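Local coordinates for twitching motility protein PilT (Aquifex aeolicus, PDB 2EWV), which drives pilus retraction as a hexameric ATPase motor that binds ADP, and so probably powers twitching motility, at residues I23-S28 with V40-Y45; A292-I297 with Q313-M318; P283-G288 with L342-D347; I168-D173 with V212-E217; Q81-F86 with R93-V98. All blocks are in the same frame, centred on the assembly; numbering follows the deposited sequence.

Contact 1. Residues I23-S28 with V40-Y45; sequences IELGAS and VRIDGY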
# COMPACT_ATOMS: atom_id res chain seq x y z
N ILE A 23 -5.92 4.34 -51.69
CA ILE A 23 -6.04 5.79 -51.86
C ILE A 23 -6.62 6.12 -53.23
O ILE A 23 -7.13 7.22 -53.45
CB ILE A 23 -4.67 6.50 -51.69
CG1 ILE A 23 -4.17 6.32 -50.26
CG2 ILE A 23 -4.80 7.98 -52.01
CD1 ILE A 23 -2.86 6.96 -49.98
N GLU A 24 -6.54 5.15 -54.15
CA GLU A 24 -7.05 5.30 -55.51
C GLU A 24 -8.57 5.13 -55.52
O GLU A 24 -9.27 5.69 -56.38
CB GLU A 24 -6.41 4.24 -56.44
CG GLU A 24 -6.98 4.21 -57.87
CD GLU A 24 -7.01 2.81 -58.48
OE1 GLU A 24 -7.76 2.61 -59.47
OE2 GLU A 24 -6.30 1.91 -57.98
N LEU A 25 -9.08 4.36 -54.57
CA LEU A 25 -10.51 4.11 -54.45
C LEU A 25 -11.13 5.08 -53.44
O LEU A 25 -12.36 5.23 -53.39
CB LEU A 25 -10.75 2.66 -54.04
CG LEU A 25 -10.48 1.66 -55.17
CD1 LEU A 25 -9.77 0.42 -54.66
CD2 LEU A 25 -11.79 1.30 -55.85
N GLY A 26 -10.28 5.74 -52.66
CA GLY A 26 -10.75 6.70 -51.68
C GLY A 26 -11.25 6.08 -50.39
O GLY A 26 -12.23 6.57 -49.81
N ALA A 27 -10.58 5.02 -49.94
CA ALA A 27 -10.93 4.30 -48.71
C ALA A 27 -10.64 5.12 -47.48
O ALA A 27 -9.82 6.04 -47.50
CB ALA A 27 -10.17 3.00 -48.64
N SER A 28 -11.30 4.77 -46.39
CA SER A 28 -11.10 5.47 -45.13
C SER A 28 -10.12 4.65 -44.32
O SER A 28 -9.16 5.19 -43.76
CB SER A 28 -12.44 5.60 -44.39
OG SER A 28 -13.24 4.44 -44.53
N VAL A 40 -10.53 -3.21 -47.59
CA VAL A 40 -10.63 -1.76 -47.62
C VAL A 40 -12.03 -1.22 -47.30
O VAL A 40 -13.02 -1.68 -47.86
CB VAL A 40 -10.18 -1.27 -49.00
CG1 VAL A 40 -10.76 0.07 -49.30
CG2 VAL A 40 -8.68 -1.21 -49.05
N ARG A 41 -12.12 -0.24 -46.41
CA ARG A 41 -13.42 0.35 -46.05
C ARG A 41 -13.78 1.53 -46.95
O ARG A 41 -13.19 2.62 -46.83
CB ARG A 41 -13.40 0.83 -44.60
CG ARG A 41 -14.68 1.52 -44.19
CD ARG A 41 -14.61 1.98 -42.75
NE ARG A 41 -14.67 0.86 -41.82
CZ ARG A 41 -15.73 0.09 -41.64
NH1 ARG A 41 -16.84 0.30 -42.34
NH2 ARG A 41 -15.69 -0.90 -40.76
N ILE A 42 -14.76 1.32 -47.84
CA ILE A 42 -15.21 2.35 -48.80
C ILE A 42 -16.68 2.74 -48.58
O ILE A 42 -17.55 1.87 -48.52
CB ILE A 42 -15.08 1.88 -50.27
CG1 ILE A 42 -13.72 1.22 -50.52
CG2 ILE A 42 -15.26 3.05 -51.19
CD1 ILE A 42 -13.60 0.55 -51.89
N ASP A 43 -16.95 4.04 -48.49
CA ASP A 43 -18.31 4.55 -48.28
C ASP A 43 -19.00 3.88 -47.09
O ASP A 43 -20.22 3.82 -47.03
CB ASP A 43 -19.18 4.35 -49.54
CG ASP A 43 -19.19 5.58 -50.46
OD1 ASP A 43 -19.68 5.46 -51.61
OD2 ASP A 43 -18.71 6.66 -50.05
N GLY A 44 -18.20 3.39 -46.14
CA GLY A 44 -18.73 2.72 -44.96
C GLY A 44 -18.72 1.20 -45.05
O GLY A 44 -18.98 0.49 -44.07
N TYR A 45 -18.40 0.69 -46.24
CA TYR A 45 -18.39 -0.74 -46.50
C TYR A 45 -17.02 -1.39 -46.55
O TYR A 45 -16.03 -0.77 -46.91
CB TYR A 45 -19.10 -1.00 -47.82
CG TYR A 45 -20.55 -0.65 -47.79
CD1 TYR A 45 -21.46 -1.47 -47.14
CD2 TYR A 45 -21.01 0.51 -48.39
CE1 TYR A 45 -22.80 -1.15 -47.09
CE2 TYR A 45 -22.35 0.86 -48.35
CZ TYR A 45 -23.25 0.02 -47.71
OH TYR A 45 -24.59 0.33 -47.71
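An inner strand of a small antiparallel sheet, 39-42, meets the chain leaving helix 15-25, with Ala27 and Ser28 lying against Arg41 and Ile42. Gly26, with positive phi, breaks the helical course, and the chain then enters strand 29-32 of the same sheet. The carbonyl of Arg41 takes two bonds from one residue. Ser28 N donates to Arg41 O at 2.9 Å, close to the line of the C=O bond and nearly straight at 170°. Ser28 OG donates to Arg41 O at 2.9 Å as well, from above the carbonyl plane. Its chi1 of 38° places OG between the backbone N and the carbonyl carbon, from where it also lies beside the start of the arginine side chain. Apolar contact is light. Leu25 CB approaches Ile42 CD1 at 4.1 Å, and Ala27 CB lies 4.4 Å from Ile42 CG1. Beyond, a type I' turn from Ile42 to Tyr45 leads into strand 45-48. The guanidinium of Arg41 makes salt bridges with Asp209 and Asp211 of the second subunit. Arg41 is thus held by its carbonyl inside the chain and by its charge across the subunit interface, which probably limits its freedom there.

Contact 2. Residues A292-I297 with Q313-M318; sequences AYELLI and QVYSLM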
# COMPACT_ATOMS: atom_id res chain seq x y z
N ALA A 292 -24.70 21.13 -35.86
CA ALA A 292 -25.54 21.75 -34.86
C ALA A 292 -24.57 22.18 -33.76
O ALA A 292 -23.45 21.69 -33.72
CB ALA A 292 -26.54 20.75 -34.31
N TYR A 293 -24.98 23.10 -32.89
CA TYR A 293 -24.09 23.51 -31.82
C TYR A 293 -24.69 24.50 -30.82
O TYR A 293 -25.76 25.08 -31.06
CB TYR A 293 -22.77 24.05 -32.39
CG TYR A 293 -22.90 25.24 -33.32
CD1 TYR A 293 -23.61 26.37 -32.93
CD2 TYR A 293 -22.30 25.25 -34.57
CE1 TYR A 293 -23.73 27.47 -33.75
CE2 TYR A 293 -22.40 26.37 -35.41
CZ TYR A 293 -23.12 27.47 -34.98
OH TYR A 293 -23.25 28.56 -35.79
N GLU A 294 -24.01 24.67 -29.69
CA GLU A 294 -24.45 25.60 -28.65
C GLU A 294 -23.22 26.43 -28.31
O GLU A 294 -22.17 25.90 -27.96
CB GLU A 294 -24.98 24.83 -27.42
CG GLU A 294 -25.89 25.65 -26.47
CD GLU A 294 -26.88 24.80 -25.66
OE1 GLU A 294 -27.57 25.35 -24.77
OE2 GLU A 294 -26.99 23.58 -25.90
N LEU A 295 -23.36 27.75 -28.44
CA LEU A 295 -22.25 28.66 -28.19
C LEU A 295 -22.51 29.61 -27.02
O LEU A 295 -23.48 30.36 -27.00
CB LEU A 295 -21.97 29.47 -29.47
CG LEU A 295 -20.60 30.12 -29.66
CD1 LEU A 295 -20.04 29.69 -31.00
CD2 LEU A 295 -20.72 31.64 -29.58
N LEU A 296 -21.61 29.55 -26.04
CA LEU A 296 -21.71 30.35 -24.84
C LEU A 296 -20.54 31.31 -24.64
O LEU A 296 -19.46 30.90 -24.21
CB LEU A 296 -21.80 29.42 -23.63
CG LEU A 296 -21.67 30.00 -22.23
CD1 LEU A 296 -22.84 30.92 -21.94
CD2 LEU A 296 -21.61 28.86 -21.22
N ILE A 297 -20.75 32.58 -24.94
CA ILE A 297 -19.69 33.56 -24.76
C ILE A 297 -20.04 34.46 -23.58
O ILE A 297 -20.77 35.44 -23.73
CB ILE A 297 -19.49 34.41 -26.03
CG1 ILE A 297 -18.93 33.52 -27.14
CG2 ILE A 297 -18.54 35.56 -25.75
CD1 ILE A 297 -18.58 34.27 -28.41
N GLN A 313 -30.71 29.53 -14.37
CA GLN A 313 -31.17 30.86 -14.74
C GLN A 313 -30.30 31.51 -15.81
O GLN A 313 -30.76 32.38 -16.55
CB GLN A 313 -31.23 31.73 -13.48
CG GLN A 313 -32.05 33.00 -13.64
CD GLN A 313 -31.20 34.21 -13.97
OE1 GLN A 313 -30.33 34.60 -13.19
NE2 GLN A 313 -31.45 34.81 -15.13
N VAL A 314 -29.05 31.08 -15.91
CA VAL A 314 -28.14 31.64 -16.92
C VAL A 314 -28.56 31.17 -18.30
O VAL A 314 -28.40 31.89 -19.29
CB VAL A 314 -26.68 31.17 -16.69
CG1 VAL A 314 -25.74 32.00 -17.55
CG2 VAL A 314 -26.32 31.28 -15.22
N TYR A 315 -29.09 29.95 -18.36
CA TYR A 315 -29.55 29.34 -19.61
C TYR A 315 -30.66 30.22 -20.20
O TYR A 315 -30.87 30.25 -21.42
CB TYR A 315 -30.08 27.92 -19.33
CG TYR A 315 -30.24 27.03 -20.56
CD1 TYR A 315 -30.52 25.67 -20.42
CD2 TYR A 315 -30.09 27.54 -21.85
CE1 TYR A 315 -30.64 24.84 -21.54
CE2 TYR A 315 -30.20 26.72 -22.97
CZ TYR A 315 -30.47 25.38 -22.81
OH TYR A 315 -30.56 24.58 -23.93
N SER A 316 -31.34 30.94 -19.32
CA SER A 316 -32.44 31.82 -19.70
C SER A 316 -31.97 33.14 -20.33
O SER A 316 -32.67 33.71 -21.18
CB SER A 316 -33.32 32.10 -18.48
OG SER A 316 -33.91 30.91 -17.96
N LEU A 317 -30.81 33.63 -19.91
CA LEU A 317 -30.26 34.87 -20.47
C LEU A 317 -29.80 34.58 -21.90
O LEU A 317 -29.64 35.50 -22.71
CB LEU A 317 -29.07 35.39 -19.63
CG LEU A 317 -29.12 35.90 -18.18
CD1 LEU A 317 -30.20 36.95 -18.00
CD2 LEU A 317 -29.33 34.73 -17.24
N MET A 318 -29.59 33.29 -22.20
CA MET A 318 -29.14 32.83 -23.52
C MET A 318 -30.19 32.97 -24.62
O MET A 318 -30.76 31.97 -25.07
CB MET A 318 -28.68 31.36 -23.44
CG MET A 318 -27.16 31.17 -23.24
SD MET A 318 -26.64 29.46 -22.87
CE MET A 318 -26.69 28.71 -24.49
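Glu294 reaches out from strand 289-295 and is crossed at about a right angle by both Tyr315 and Met318. Its CG is anti to the backbone N (chi1 -161°) and the chain beyond is extended, which carries the carboxylate across to the end of helix 311-317. Atom OE1 of Glu294 stands 3.2 Å from Tyr315 OH. The carboxylate and ring planes are 40° apart, and OE1 comes to the ring obliquely. Met318 approaches from another direction. Its chain bends at chi3 (78°), and the terminal methyl lies against the glutamate stem, with Met318 CE 3.7 Å from Glu294 CG. The same CE is 3.5 Å from Glu294 OE1. Leu296 also meets Met318 about perpendicularly, with Leu296 CD1 4.2 Å from Met318 SD. The other carboxylate oxygen of Glu294, OE2, is hydrogen-bonded to Thr245. Strand 289-295 is the last strand of the large mixed sheet within the chain, and helices 246-255 and 301-308 pack on Leu296. With an alanine in place of Glu294, Thr245 would probably lose its partner and a gap would be likely to open beside Met318 CE. The contact therefore joins apolar packing at Met318 to a buried carboxylate whose OE2 is tied to Thr245, which is likely to limit how far the group can turn.

Contact 3. Residues P283-G288 with L342-D347; sequences PKIGGG and LITLED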
# COMPACT_ATOMS: atom_id res chain seq x y z
N PRO A 283 -27.02 15.31 -40.31
CA PRO A 283 -26.98 15.14 -41.77
C PRO A 283 -27.75 16.20 -42.56
O PRO A 283 -28.72 16.81 -42.07
CB PRO A 283 -27.52 13.73 -41.97
CG PRO A 283 -28.56 13.63 -40.91
CD PRO A 283 -27.93 14.32 -39.70
N LYS A 284 -27.30 16.42 -43.79
CA LYS A 284 -27.91 17.39 -44.70
C LYS A 284 -28.50 16.63 -45.86
O LYS A 284 -28.03 15.54 -46.21
CB LYS A 284 -26.85 18.34 -45.25
CG LYS A 284 -27.39 19.50 -46.09
CD LYS A 284 -26.28 20.48 -46.43
CE LYS A 284 -26.84 21.89 -46.49
NZ LYS A 284 -25.80 22.94 -46.65
N ILE A 285 -29.54 17.20 -46.45
CA ILE A 285 -30.17 16.57 -47.59
C ILE A 285 -29.32 16.88 -48.83
O ILE A 285 -29.82 16.95 -49.96
CB ILE A 285 -31.64 17.07 -47.74
CG1 ILE A 285 -32.33 16.94 -46.37
CG2 ILE A 285 -32.37 16.23 -48.82
CD1 ILE A 285 -33.79 17.24 -46.32
N GLY A 286 -28.03 17.05 -48.59
CA GLY A 286 -27.09 17.28 -49.67
C GLY A 286 -26.16 16.08 -49.78
O GLY A 286 -26.51 15.03 -50.33
N GLY A 287 -24.95 16.24 -49.22
CA GLY A 287 -23.97 15.17 -49.20
C GLY A 287 -24.19 14.51 -47.87
O GLY A 287 -24.11 13.28 -47.71
N GLY A 288 -24.47 15.37 -46.90
CA GLY A 288 -24.79 14.89 -45.56
C GLY A 288 -24.31 15.62 -44.32
O GLY A 288 -25.02 15.63 -43.31
N LEU A 342 -32.70 22.00 -44.48
CA LEU A 342 -31.53 21.13 -44.40
C LEU A 342 -31.82 19.95 -43.49
O LEU A 342 -31.96 18.81 -43.95
CB LEU A 342 -30.32 21.89 -43.84
CG LEU A 342 -29.79 23.10 -44.61
CD1 LEU A 342 -30.80 24.24 -44.53
CD2 LEU A 342 -28.47 23.53 -44.01
N ILE A 343 -31.93 20.23 -42.20
CA ILE A 343 -32.21 19.19 -41.23
C ILE A 343 -33.71 19.00 -41.06
O ILE A 343 -34.46 19.96 -40.84
CB ILE A 343 -31.58 19.52 -39.85
CG1 ILE A 343 -32.22 20.77 -39.26
CG2 ILE A 343 -30.08 19.72 -40.02
CD1 ILE A 343 -31.78 21.07 -37.84
N THR A 344 -34.15 17.75 -41.18
CA THR A 344 -35.55 17.38 -41.04
C THR A 344 -35.97 17.59 -39.58
O THR A 344 -35.13 17.75 -38.70
CB THR A 344 -35.76 15.92 -41.47
OG1 THR A 344 -35.15 15.04 -40.52
CG2 THR A 344 -35.11 15.69 -42.83
N LEU A 345 -37.27 17.59 -39.32
CA LEU A 345 -37.75 17.83 -37.97
C LEU A 345 -37.38 16.78 -36.92
O LEU A 345 -37.20 17.12 -35.75
CB LEU A 345 -39.27 18.01 -37.97
CG LEU A 345 -39.88 18.40 -36.62
CD1 LEU A 345 -39.38 19.79 -36.22
CD2 LEU A 345 -41.40 18.38 -36.71
N GLU A 346 -37.26 15.52 -37.33
CA GLU A 346 -36.92 14.45 -36.40
C GLU A 346 -35.45 14.44 -36.00
O GLU A 346 -35.10 14.18 -34.84
CB GLU A 346 -37.30 13.08 -36.98
CG GLU A 346 -36.92 11.89 -36.09
CD GLU A 346 -37.76 11.79 -34.82
OE1 GLU A 346 -37.28 11.21 -33.82
OE2 GLU A 346 -38.92 12.28 -34.83
N ASP A 347 -34.57 14.70 -36.96
CA ASP A 347 -33.15 14.73 -36.66
C ASP A 347 -32.89 16.00 -35.87
O ASP A 347 -31.89 16.09 -35.15
CB ASP A 347 -32.33 14.70 -37.96
CG ASP A 347 -32.53 13.42 -38.74
OD1 ASP A 347 -32.35 12.33 -38.16
OD2 ASP A 347 -32.87 13.50 -39.94
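The carboxylate of Asp347 lies near the ring of Pro283, with Asp347 OD2 4.4 Å from Pro283 CG. A second group meets this carboxylate from above its plane: Thr344 OG1 donates to Asp347 OD2 at 2.8 Å, about 46° out of the plane. Residues 283-288 span the turn of a beta hairpin between strands 275-283 and 289-295 of the large mixed sheet. The turn lies against residues 342-347, a later piece of chain that follows helix 331-336. No hydrogen bond joins the two segments, and the packing rests on carbons set against carbons and carbonyl oxygens. Lys284 and Leu342 run side by side and point the same way. The lysine CG is anti to the backbone N (chi1 -173°), and the long chain takes its CE alongside the leucine methyl CD2. Ile285 packs over the backbone of Leu342, with Ile285 CD1 3.4 Å from Leu342 O. Residues 286-288, all glycines, carry the hairpin back toward Arg289 and Leu291 of the ADP pocket. Asp347 also lies close to Glu350, a like charge. Ile343 touches Pro283 with its CG2 branch, 3.8 Å from Pro283 O, while the end of the chain leads away. Ile285 and Thr344 cross at about a right angle, with Ile285 CD1 4.0 Å from Thr344 CG2.

Contact 4. Residues I168-D173 with V212-E217; sequences IITIED and VIFVGE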
# COMPACT_ATOMS: atom_id res chain seq x y z
N ILE A 168 3.31 28.39 -30.59
CA ILE A 168 2.16 27.61 -30.18
C ILE A 168 2.59 26.20 -29.86
O ILE A 168 3.31 25.59 -30.63
CB ILE A 168 1.08 27.58 -31.26
CG1 ILE A 168 0.73 29.02 -31.64
CG2 ILE A 168 -0.17 26.86 -30.75
CD1 ILE A 168 -0.20 29.12 -32.76
N ILE A 169 2.14 25.70 -28.72
CA ILE A 169 2.50 24.35 -28.27
C ILE A 169 1.26 23.42 -28.13
O ILE A 169 0.28 23.73 -27.44
CB ILE A 169 3.29 24.48 -26.93
CG1 ILE A 169 4.10 23.22 -26.66
CG2 ILE A 169 2.33 24.81 -25.79
CD1 ILE A 169 5.09 23.43 -25.57
N THR A 170 1.28 22.27 -28.81
CA THR A 170 0.16 21.35 -28.73
C THR A 170 0.57 19.98 -28.18
O THR A 170 1.57 19.41 -28.61
CB THR A 170 -0.51 21.11 -30.13
OG1 THR A 170 0.40 20.41 -30.98
CG2 THR A 170 -0.89 22.43 -30.78
N ILE A 171 -0.20 19.47 -27.23
CA ILE A 171 0.04 18.16 -26.61
C ILE A 171 -1.06 17.22 -27.13
O ILE A 171 -2.19 17.24 -26.63
CB ILE A 171 -0.04 18.21 -25.04
CG1 ILE A 171 0.74 19.41 -24.49
CG2 ILE A 171 0.57 16.95 -24.46
CD1 ILE A 171 0.38 19.75 -23.07
N GLU A 172 -0.73 16.40 -28.13
CA GLU A 172 -1.72 15.51 -28.73
C GLU A 172 -1.57 13.99 -28.52
O GLU A 172 -0.49 13.49 -28.18
CB GLU A 172 -1.79 15.78 -30.22
CG GLU A 172 -2.27 17.14 -30.61
CD GLU A 172 -2.43 17.25 -32.10
OE1 GLU A 172 -3.20 16.45 -32.67
OE2 GLU A 172 -1.77 18.11 -32.71
N ASP A 173 -2.66 13.26 -28.76
CA ASP A 173 -2.68 11.79 -28.64
C ASP A 173 -3.80 11.16 -29.48
O ASP A 173 -4.91 10.95 -29.00
CB ASP A 173 -2.86 11.38 -27.17
CG ASP A 173 -3.09 9.88 -27.01
OD1 ASP A 173 -2.38 9.09 -27.68
OD2 ASP A 173 -3.96 9.49 -26.20
N VAL A 212 0.37 29.77 -26.68
CA VAL A 212 -0.92 29.07 -26.67
C VAL A 212 -0.66 27.60 -26.38
O VAL A 212 0.21 27.00 -27.00
CB VAL A 212 -1.65 29.15 -28.07
CG1 VAL A 212 -2.95 28.41 -28.02
CG2 VAL A 212 -1.88 30.60 -28.48
N ILE A 213 -1.38 27.01 -25.43
CA ILE A 213 -1.19 25.59 -25.11
C ILE A 213 -2.39 24.79 -25.61
O ILE A 213 -3.49 25.32 -25.68
CB ILE A 213 -1.07 25.34 -23.60
CG1 ILE A 213 -0.03 26.27 -23.00
CG2 ILE A 213 -0.68 23.89 -23.36
CD1 ILE A 213 0.17 26.01 -21.55
N PHE A 214 -2.20 23.52 -25.95
CA PHE A 214 -3.32 22.72 -26.43
C PHE A 214 -3.34 21.28 -25.93
O PHE A 214 -2.49 20.49 -26.31
CB PHE A 214 -3.35 22.72 -27.95
CG PHE A 214 -4.35 21.75 -28.54
CD1 PHE A 214 -5.69 21.80 -28.18
CD2 PHE A 214 -3.94 20.79 -29.46
CE1 PHE A 214 -6.61 20.91 -28.73
CE2 PHE A 214 -4.86 19.89 -30.01
CZ PHE A 214 -6.20 19.95 -29.65
N VAL A 215 -4.32 20.94 -25.08
CA VAL A 215 -4.48 19.57 -24.56
C VAL A 215 -5.57 18.84 -25.35
O VAL A 215 -6.75 19.19 -25.27
CB VAL A 215 -4.86 19.51 -23.06
CG1 VAL A 215 -3.61 19.56 -22.20
CG2 VAL A 215 -5.79 20.65 -22.72
N GLY A 216 -5.16 17.82 -26.09
CA GLY A 216 -6.09 17.07 -26.91
C GLY A 216 -7.24 16.47 -26.15
O GLY A 216 -8.35 16.39 -26.67
N GLU A 217 -6.98 16.06 -24.91
CA GLU A 217 -8.01 15.45 -24.08
C GLU A 217 -7.81 15.85 -22.63
O GLU A 217 -6.68 15.86 -22.14
CB GLU A 217 -7.93 13.92 -24.24
CG GLU A 217 -7.74 13.48 -25.69
CD GLU A 217 -7.74 11.97 -25.89
OE1 GLU A 217 -7.04 11.27 -25.13
OE2 GLU A 217 -8.43 11.50 -26.82
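Ile169 and Ile171 bond by their backbones to strand 212-215, which runs parallel to strand 167-172 in the central sheet of the P-loop NTPase fold. The segment axes differ by only 8°. Three backbone bonds are clear. Ile169 N donates to Val212 O at 2.9 Å, Ile171 N to Phe214 O at 2.7 Å, and Gly216 N to Ile171 O at 3.1 Å. Apolar packing occupies both faces. On one, Ile169 and Ile171 lie with Ile213 and Val215, where Ile171 CD1 is 4.1 Å from Val215 CG1; helix 199-205 packs on Ile169, Ile171 and Val215. On the other, Ile168 CG2 is 3.8 Å from Val212 CB, under helix 149-163. The Phe214 ring shares that face. Its CG is anti to the backbone N (chi1 171°), which sets the ring edge beside Thr170, with Phe214 CD2 3.5 Å from Thr170 CB. Gly216 N stands over one face of the ring. Polar groups gather toward the C-terminal ends of the strands. Glu172 is held by Glu176 N and Gln188, while Asp173 OD2 is 3.7 Å from Glu217 OE1. The chemistry thus changes along the pair, from an apolar core to acidic groups at the nucleotide end, consistent with strand 212-215 being the Walker B strand.

Contact 5. Residues Q81-F86 with R93-V98; sequences QVDFSF and RFRANV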
# COMPACT_ATOMS: atom_id res chain seq x y z
N GLN A 81 -0.41 -6.02 -29.04
CA GLN A 81 -0.86 -4.87 -29.82
C GLN A 81 0.02 -3.63 -29.70
O GLN A 81 0.73 -3.44 -28.72
CB GLN A 81 -2.26 -4.48 -29.38
CG GLN A 81 -2.31 -4.03 -27.93
CD GLN A 81 -3.25 -4.86 -27.09
OE1 GLN A 81 -3.18 -4.86 -25.87
NE2 GLN A 81 -4.15 -5.58 -27.76
N VAL A 82 -0.07 -2.76 -30.72
CA VAL A 82 0.66 -1.49 -30.76
C VAL A 82 -0.17 -0.45 -31.47
O VAL A 82 -0.78 -0.73 -32.50
CB VAL A 82 1.99 -1.56 -31.53
CG1 VAL A 82 3.12 -1.90 -30.59
CG2 VAL A 82 1.89 -2.55 -32.68
N ASP A 83 -0.17 0.76 -30.94
CA ASP A 83 -0.90 1.85 -31.56
C ASP A 83 0.11 2.95 -31.94
O ASP A 83 0.62 3.64 -31.05
CB ASP A 83 -1.95 2.37 -30.58
CG ASP A 83 -3.11 3.06 -31.29
OD1 ASP A 83 -3.83 2.37 -32.04
OD2 ASP A 83 -3.29 4.29 -31.10
N PHE A 84 0.39 3.12 -33.24
CA PHE A 84 1.37 4.11 -33.70
C PHE A 84 1.07 4.76 -35.05
O PHE A 84 0.20 4.30 -35.79
CB PHE A 84 2.75 3.48 -33.80
CG PHE A 84 2.86 2.42 -34.87
CD1 PHE A 84 3.29 2.74 -36.16
CD2 PHE A 84 2.54 1.09 -34.59
CE1 PHE A 84 3.39 1.76 -37.15
CE2 PHE A 84 2.64 0.10 -35.57
CZ PHE A 84 3.06 0.43 -36.85
N SER A 85 1.82 5.81 -35.36
CA SER A 85 1.68 6.54 -36.62
C SER A 85 3.00 6.55 -37.37
O SER A 85 4.06 6.67 -36.78
CB SER A 85 1.26 7.99 -36.34
OG SER A 85 0.24 8.07 -35.37
N PHE A 86 2.92 6.43 -38.69
CA PHE A 86 4.11 6.42 -39.53
C PHE A 86 3.81 7.19 -40.81
O PHE A 86 2.65 7.29 -41.22
CB PHE A 86 4.50 4.98 -39.87
CG PHE A 86 3.49 4.24 -40.70
CD1 PHE A 86 3.44 4.41 -42.08
CD2 PHE A 86 2.55 3.41 -40.10
CE1 PHE A 86 2.48 3.74 -42.86
CE2 PHE A 86 1.58 2.74 -40.86
CZ PHE A 86 1.55 2.91 -42.24
N ARG A 93 0.21 10.70 -44.11
CA ARG A 93 0.50 10.01 -42.87
C ARG A 93 -0.65 9.07 -42.49
O ARG A 93 -1.82 9.37 -42.76
CB ARG A 93 0.70 11.03 -41.75
CG ARG A 93 1.73 12.11 -42.03
CD ARG A 93 1.62 13.21 -40.98
NE ARG A 93 0.33 13.89 -41.03
CZ ARG A 93 -0.53 13.96 -40.02
NH1 ARG A 93 -0.25 13.40 -38.86
NH2 ARG A 93 -1.69 14.60 -40.18
N PHE A 94 -0.33 7.94 -41.85
CA PHE A 94 -1.33 6.95 -41.44
C PHE A 94 -1.24 6.53 -39.97
O PHE A 94 -0.20 6.66 -39.33
CB PHE A 94 -1.23 5.69 -42.30
CG PHE A 94 -1.29 5.97 -43.75
CD1 PHE A 94 -0.14 6.36 -44.43
CD2 PHE A 94 -2.50 5.92 -44.43
CE1 PHE A 94 -0.20 6.72 -45.77
CE2 PHE A 94 -2.57 6.28 -45.77
CZ PHE A 94 -1.41 6.68 -46.44
N ARG A 95 -2.35 6.01 -39.46
CA ARG A 95 -2.40 5.54 -38.09
C ARG A 95 -2.64 4.03 -38.17
O ARG A 95 -3.59 3.56 -38.79
CB ARG A 95 -3.52 6.24 -37.32
CG ARG A 95 -3.14 6.65 -35.90
CD ARG A 95 -2.74 5.45 -35.05
NE ARG A 95 -2.76 5.74 -33.62
CZ ARG A 95 -1.74 6.23 -32.92
NH1 ARG A 95 -1.88 6.45 -31.62
NH2 ARG A 95 -0.58 6.50 -33.50
N ALA A 96 -1.75 3.27 -37.53
CA ALA A 96 -1.83 1.82 -37.52
C ALA A 96 -2.13 1.30 -36.13
O ALA A 96 -2.00 2.03 -35.15
CB ALA A 96 -0.52 1.23 -38.02
N ASN A 97 -2.54 0.04 -36.06
CA ASN A 97 -2.84 -0.65 -34.80
C ASN A 97 -2.72 -2.15 -35.05
O ASN A 97 -3.71 -2.81 -35.34
CB ASN A 97 -4.25 -0.34 -34.30
CG ASN A 97 -4.54 -0.98 -32.94
OD1 ASN A 97 -4.31 -2.17 -32.74
ND2 ASN A 97 -5.04 -0.18 -32.00
N VAL A 98 -1.51 -2.68 -34.95
CA VAL A 98 -1.27 -4.09 -35.18
C VAL A 98 -1.57 -4.81 -33.88
O VAL A 98 -1.38 -4.25 -32.81
CB VAL A 98 0.19 -4.34 -35.59
CG1 VAL A 98 0.35 -5.75 -36.14
CG2 VAL A 98 0.63 -3.30 -36.61
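Arg95 folds back over its neighbour strand to reach Asp83. Its chain bends at chi2 (-60°), and one guanidinium face lies over the Asp83-Phe84 peptide. Arg95 NH1 and Asp83 OD2 form a salt bridge at 2.6 Å. The hydrogen bond in it is weak, bent to 116° at the hydrogen; the carboxylate and guanidinium planes are 81° apart. Asn97 ND2 gives Asp83 OD1 a second, weak bond at 2.8 Å. A leucine in place of Arg95 would probably leave Asp83 without its charged mate in this pair. Arg207 of the second subunit packs on Asp83 and Asn97. The two strands form an antiparallel beta hairpin, with paired bonds between Phe84 and Ala96 and between Phe86 and Phe94. Three phenylalanines share the other face with Val82, Ala96 and Val98. Phe84, with chi1 67°, lays its ring over Ala96, the methyl CB 4.1 Å from the ring centroid in a CH-pi contact. Phe86 turns the same way but meets Ala96 CB with its edge, CE2 being 3.8 Å away. The Phe86 and Phe94 rings are near parallel but slid apart, with centroids 6.0 Å apart.

In the fold
Contacts 2 and 4 are buried and both reach the large mixed sheet, contact 4 through paired inner strands and contact 2 where a helix meets the last strand. Contact 3 is a surface contact on the hairpin loop that runs into the strand of contact 2, and it holds by packing without hydrogen bonds between its segments. Contacts 1 and 5 are partly buried and touch each other, Ile23 packing on Phe94. Both also reach the second subunit, contact 1 through salt bridges of Arg41 and contact 5 through packing against Arg207. Backbone pairing dominates contacts 4 and 5, parallel in one and antiparallel in the other. Contacts 2 and 5 lie on opposite sides of the chain's centre, about 39 Å apart between centres.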